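Long-range contact in maltose operon transcriptional repressor (Staphylococcus aureus subsp. aureus Mu50, PDB 3HCW), which probably represses transcription of the maltose operon, its C-terminal fragment having a periplasmic binding protein-like fold that probably senses a sugar effector: residues A71-Y76 with I95-P100. Sequence-based numbering, arbitrary orientation.
Sequences AFILLY and IVIGKP
I95 and L74 carry the backbone pairing of two neighbouring parallel strands; the axes of 71-74 and 95-97 come within 4.5 Å and lie 17° from parallel. I95 is gripped at both ends: its N donates to F72 O (3.0 Å), and its O accepts from L74 N (2.8 Å). Next along, I97 N meets L74 O at 2.7 Å, nearly straight at 172° and in line with the carbonyl. Weaker contacts run from I73 CA-H to I95 O and from V96 CA-H to L74 O.

On the face of I73 and I95 the contact is purely aliphatic. I73 CG2, set anti to the backbone N, lies 3.6 Å from I95 CG2, the two side chains running side by side, and also reaches I97 CG1. I97 extends its chain (chi2 -172°) to bring CD1 within 4.1 Å of L75 CD2. Helix 247-263 covers I73 and I95, while helix 25-39 packs on L75 and I97.

On the other face the side chains of L74 and V96 cross at an angle, CD1 of L74 meeting CG2 of V96 at 4.0 Å; helix 82-89 packs on L74, and H110 lies against V96. V96 CG1 sits against Y76 O (3.4 Å), just past the end of strand 71-74.

Strand 71-74, helix 82-89 and strand 94-97 form a beta-alpha-beta unit of the periplasmic binding protein-like fold. Main-chain bonds set the register of its two strands, and branched aliphatic side chains pair on both faces, so the buried contact takes its polar bonding from the backbone and its side-chain packing from apolar groups.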
loop_
_atom_site.group_PDB
_atom_site.type_symbol
_atom_site.label_atom_id
_atom_site.label_comp_id
_atom_site.label_asym_id
_atom_site.label_seq_id
_atom_site.Cartn_x
_atom_site.Cartn_y
_atom_site.Cartn_z
ATOM N N ALA A 71 3.028 -12.103 24.779
ATOM C CA ALA A 71 1.858 -12.673 24.121
ATOM C C ALA A 71 1.897 -12.495 22.610
ATOM O O ALA A 71 2.774 -11.813 22.064
ATOM C CB ALA A 71 0.595 -12.057 24.686
ATOM N N PHE A 72 0.926 -13.112 21.943
ATOM C CA PHE A 72 0.868 -13.116 20.490
ATOM C C PHE A 72 -0.486 -12.692 19.966
ATOM O O PHE A 72 -1.493 -12.790 20.655
ATOM C CB PHE A 72 1.189 -14.506 19.961
ATOM C CG PHE A 72 2.643 -14.827 19.965
ATOM C CD1 PHE A 72 3.430 -14.496 18.876
ATOM C CD2 PHE A 72 3.231 -15.451 21.062
ATOM C CE1 PHE A 72 4.795 -14.797 18.854
ATOM C CE2 PHE A 72 4.586 -15.757 21.053
ATOM C CZ PHE A 72 5.372 -15.435 19.940
ATOM N N ILE A 73 -0.499 -12.206 18.739
ATOM C CA ILE A 73 -1.737 -11.989 18.013
ATOM C C ILE A 73 -1.518 -12.650 16.659
ATOM O O ILE A 73 -0.672 -12.189 15.886
ATOM C CB ILE A 73 -2.057 -10.475 17.842
ATOM C CG1 ILE A 73 -2.244 -9.779 19.201
ATOM C CG2 ILE A 73 -3.291 -10.276 16.979
ATOM C CD1 ILE A 73 -2.575 -8.296 19.091
ATOM N N LEU A 74 -2.227 -13.755 16.398
ATOM C CA LEU A 74 -2.194 -14.402 15.075
ATOM C C LEU A 74 -3.057 -13.604 14.112
ATOM O O LEU A 74 -4.256 -13.447 14.337
ATOM C CB LEU A 74 -2.718 -15.837 15.130
ATOM C CG LEU A 74 -2.056 -16.854 16.059
ATOM C CD1 LEU A 74 -2.671 -18.211 15.848
ATOM C CD2 LEU A 74 -0.589 -16.924 15.793
ATOM N N LEU A 75 -2.448 -13.106 13.040
ATOM C CA LEU A 75 -3.141 -12.241 12.084
ATOM C C LEU A 75 -3.857 -13.000 10.958
ATOM O O LEU A 75 -4.142 -12.426 9.908
ATOM C CB LEU A 75 -2.182 -11.234 11.460
ATOM C CG LEU A 75 -1.564 -10.008 12.143
ATOM C CD1 LEU A 75 -1.852 -8.791 11.276
ATOM C CD2 LEU A 75 -2.056 -9.757 13.516
ATOM N N TYR A 76 -4.152 -14.277 11.185
ATOM C CA TYR A 76 -4.914 -15.088 10.243
ATOM C C TYR A 76 -5.582 -16.237 10.998
ATOM O O TYR A 76 -5.210 -16.534 12.128
ATOM C CB TYR A 76 -4.004 -15.630 9.130
ATOM C CG TYR A 76 -2.979 -16.620 9.623
ATOM C CD1 TYR A 76 -1.728 -16.193 10.066
ATOM C CD2 TYR A 76 -3.263 -17.988 9.652
ATOM C CE1 TYR A 76 -0.791 -17.102 10.530
ATOM C CE2 TYR A 76 -2.341 -18.896 10.116
ATOM C CZ TYR A 76 -1.110 -18.448 10.550
ATOM O OH TYR A 76 -0.200 -19.357 10.995
ATOM N N ILE A 95 -4.278 -13.890 20.895
ATOM C CA ILE A 95 -5.505 -13.506 20.206
ATOM C C ILE A 95 -5.397 -14.038 18.782
ATOM O O ILE A 95 -4.293 -14.225 18.272
ATOM C CB ILE A 95 -5.713 -11.945 20.241
ATOM C CG1 ILE A 95 -6.838 -11.580 21.193
ATOM C CG2 ILE A 95 -6.117 -11.379 18.909
ATOM C CD1 ILE A 95 -6.570 -11.924 22.606
ATOM N N VAL A 96 -6.536 -14.320 18.156
ATOM C CA VAL A 96 -6.556 -14.647 16.739
ATOM C C VAL A 96 -7.412 -13.628 16.015
ATOM O O VAL A 96 -8.539 -13.352 16.416
ATOM C CB VAL A 96 -7.098 -16.069 16.476
ATOM C CG1 VAL A 96 -7.082 -16.393 14.979
ATOM C CG2 VAL A 96 -6.291 -17.107 17.250
ATOM N N ILE A 97 -6.870 -13.046 14.960
ATOM C CA ILE A 97 -7.701 -12.286 14.061
ATOM C C ILE A 97 -8.217 -13.235 12.979
ATOM O O ILE A 97 -7.459 -13.688 12.111
ATOM C CB ILE A 97 -6.983 -11.062 13.490
ATOM C CG1 ILE A 97 -6.506 -10.171 14.641
ATOM C CG2 ILE A 97 -7.913 -10.289 12.560
ATOM C CD1 ILE A 97 -5.951 -8.848 14.201
ATOM N N GLY A 98 -9.512 -13.553 13.077
ATOM C CA GLY A 98 -10.196 -14.458 12.152
ATOM C C GLY A 98 -11.296 -15.253 12.838
ATOM O O GLY A 98 -11.729 -14.905 13.944
ATOM N N LYS A 99 -11.738 -16.327 12.180
ATOM C CA LYS A 99 -12.874 -17.128 12.645
ATOM C C LYS A 99 -12.489 -18.356 13.488
ATOM O O LYS A 99 -11.629 -19.139 13.077
ATOM C CB LYS A 99 -13.699 -17.606 11.448
ATOM C CG LYS A 99 -15.193 -17.805 11.758
ATOM C CD LYS A 99 -15.772 -19.032 11.059
ATOM C CE LYS A 99 -15.080 -19.336 9.746
ATOM N NZ LYS A 99 -15.854 -20.352 8.983
ATOM N N PRO A 100 -13.148 -18.533 14.652
ATOM C CA PRO A 100 -13.046 -19.765 15.445
ATOM C C PRO A 100 -13.540 -20.952 14.641
ATOM O O PRO A 100 -14.584 -20.870 13.994
ATOM C CB PRO A 100 -13.974 -19.504 16.637
ATOM C CG PRO A 100 -14.871 -18.366 16.213
ATOM C CD PRO A 100 -14.033 -17.538 15.295
#